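Local coordinates for protein TbpB (Actinobacillus pleuropneumoniae, PDB 3HOL) that probably serves as the lipoprotein component of a bacterial transferrin receptor, binding host transferrin for iron acquisition, at residues A[69-75]-A[87-93]. Numbering follows the deposited sequence.
Sequences YNYPDIK and GYVIDGE
Strand 72-74 and the 87-91 part of strand 84-91 are the two extended strands of a beta hairpin, antiparallel (172° between directions, axes 4.7 Å apart), with 72-74 at the edge of a five-stranded sheet. D73 and I90 form the hydrogen-bonded pair (D73 N to I90 O 2.7 Å, I90 N to D73 O 3.0 Å); P72-D91 and I74-V89 are non-hydrogen-bonded. K75 N to Y88 O (3.0 Å) and G92 N to Y71 O (2.8 Å) extend the ladder. I74 CG1 lies 4.0 Å from V89 CG1, where helix 63-66 and V60 pack against I74 and V89. On the other face, K75 CB lies over the Y88 (chi1 p) ring, 3.6 Å from its centroid and 12° off the normal (CH-pi); water 1 links Y88 OH (2.6 Å) to D73 OD1 (2.7 Å), and K75 NZ salt-bridges D127. D91 (chi1 t) accepts hydrogen bonds from N70 N at OD2 (2.8 Å) and Y71 N at OD1 (2.9 Å), while E93 N to D91 OD1 (3.0 Å) closes an Asx turn. One carboxylate thus satisfies three backbone amides where regular strand pairing ends.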
# COMPACT_ATOMS: atom_id res chain seq x y z
N TYR A 69 -22.36 21.34 13.68
CA TYR A 69 -21.75 22.61 13.26
C TYR A 69 -22.82 23.63 12.91
O TYR A 69 -23.88 23.28 12.43
CB TYR A 69 -20.90 22.40 12.00
CG TYR A 69 -19.62 21.62 12.21
CD1 TYR A 69 -19.29 21.07 13.47
CD2 TYR A 69 -18.75 21.40 11.13
CE1 TYR A 69 -18.11 20.33 13.63
CE2 TYR A 69 -17.57 20.67 11.28
CZ TYR A 69 -17.27 20.13 12.54
OH TYR A 69 -16.12 19.41 12.71
N ASN A 70 -22.54 24.91 13.10
CA ASN A 70 -23.48 25.96 12.71
C ASN A 70 -23.87 25.92 11.25
O ASN A 70 -25.04 26.06 10.93
CB ASN A 70 -22.93 27.33 13.09
CG ASN A 70 -22.84 27.51 14.59
OD1 ASN A 70 -21.76 27.68 15.15
ND2 ASN A 70 -23.98 27.45 15.25
N TYR A 71 -22.88 25.74 10.38
CA TYR A 71 -23.11 25.58 8.95
C TYR A 71 -22.15 24.50 8.47
O TYR A 71 -20.99 24.81 8.17
CB TYR A 71 -22.83 26.89 8.21
CG TYR A 71 -23.33 26.86 6.78
CD1 TYR A 71 -24.57 27.45 6.45
CD2 TYR A 71 -22.58 26.22 5.77
CE1 TYR A 71 -25.04 27.41 5.13
CE2 TYR A 71 -23.05 26.17 4.46
CZ TYR A 71 -24.27 26.77 4.15
OH TYR A 71 -24.72 26.72 2.85
N PRO A 72 -22.61 23.21 8.45
CA PRO A 72 -21.68 22.14 8.07
C PRO A 72 -21.24 22.35 6.64
O PRO A 72 -22.08 22.53 5.74
CB PRO A 72 -22.50 20.85 8.20
CG PRO A 72 -23.74 21.26 9.12
CD PRO A 72 -23.96 22.72 8.80
N ASP A 73 -19.93 22.35 6.41
CA ASP A 73 -19.44 22.53 5.05
C ASP A 73 -18.41 21.46 4.74
O ASP A 73 -17.25 21.57 5.11
CB ASP A 73 -18.87 23.94 4.87
CG ASP A 73 -18.42 24.21 3.43
OD1 ASP A 73 -18.45 23.27 2.59
OD2 ASP A 73 -18.03 25.34 3.16
N ILE A 74 -18.88 20.39 4.10
CA ILE A 74 -18.05 19.26 3.70
C ILE A 74 -17.74 19.44 2.22
O ILE A 74 -18.65 19.60 1.40
CB ILE A 74 -18.82 17.95 3.90
CG1 ILE A 74 -19.05 17.73 5.41
CG2 ILE A 74 -18.09 16.69 3.24
CD1 ILE A 74 -20.11 16.70 5.67
N LYS A 75 -16.46 19.48 1.88
CA LYS A 75 -16.12 19.78 0.49
C LYS A 75 -16.71 18.68 -0.35
O LYS A 75 -16.61 17.51 -0.02
CB LYS A 75 -14.63 19.81 0.27
CG LYS A 75 -14.26 20.47 -1.10
CD LYS A 75 -12.78 20.19 -1.44
CE LYS A 75 -12.36 20.89 -2.73
NZ LYS A 75 -10.95 20.49 -3.05
N GLY A 87 -9.98 16.93 0.95
CA GLY A 87 -10.88 18.08 1.18
C GLY A 87 -10.92 18.47 2.64
O GLY A 87 -9.91 18.38 3.36
N TYR A 88 -12.07 18.96 3.07
CA TYR A 88 -12.21 19.44 4.43
C TYR A 88 -13.63 19.14 4.91
O TYR A 88 -14.53 18.86 4.10
CB TYR A 88 -11.93 20.96 4.48
CG TYR A 88 -12.68 21.77 3.41
CD1 TYR A 88 -14.06 22.06 3.54
CD2 TYR A 88 -12.01 22.21 2.26
CE1 TYR A 88 -14.74 22.76 2.52
CE2 TYR A 88 -12.67 22.95 1.25
CZ TYR A 88 -14.02 23.22 1.41
OH TYR A 88 -14.64 23.93 0.44
N VAL A 89 -13.82 19.21 6.22
CA VAL A 89 -15.10 19.04 6.89
C VAL A 89 -15.03 20.18 7.91
O VAL A 89 -14.32 20.08 8.90
CB VAL A 89 -15.19 17.65 7.61
CG1 VAL A 89 -16.47 17.52 8.51
CG2 VAL A 89 -15.17 16.53 6.62
N ILE A 90 -15.70 21.30 7.65
CA ILE A 90 -15.58 22.45 8.56
C ILE A 90 -16.93 23.10 8.88
O ILE A 90 -17.95 22.86 8.21
CB ILE A 90 -14.65 23.54 8.02
CG1 ILE A 90 -15.22 24.20 6.74
CG2 ILE A 90 -13.18 23.00 7.82
CD1 ILE A 90 -14.36 25.37 6.11
N ASP A 91 -16.93 23.91 9.93
CA ASP A 91 -18.05 24.81 10.21
C ASP A 91 -17.81 26.07 9.44
O ASP A 91 -16.85 26.81 9.73
CB ASP A 91 -18.12 25.12 11.72
CG ASP A 91 -19.46 25.72 12.14
OD1 ASP A 91 -20.15 26.29 11.27
OD2 ASP A 91 -19.82 25.60 13.33
N GLY A 92 -18.65 26.35 8.44
CA GLY A 92 -18.51 27.60 7.67
C GLY A 92 -19.07 28.85 8.36
O GLY A 92 -19.00 29.95 7.82
N GLU A 93 -19.63 28.68 9.54
CA GLU A 93 -20.08 29.84 10.35
C GLU A 93 -19.59 29.55 11.77
O GLU A 93 -20.36 29.52 12.76
CB GLU A 93 -21.62 29.97 10.28
CG GLU A 93 -22.11 30.60 8.97
CD GLU A 93 -23.64 30.57 8.82
OE1 GLU A 93 -24.35 30.36 9.81
OE2 GLU A 93 -24.15 30.73 7.71
O HOH W 1 -17.21 23.61 0.20
O HOH W 2 -14.61 16.82 2.04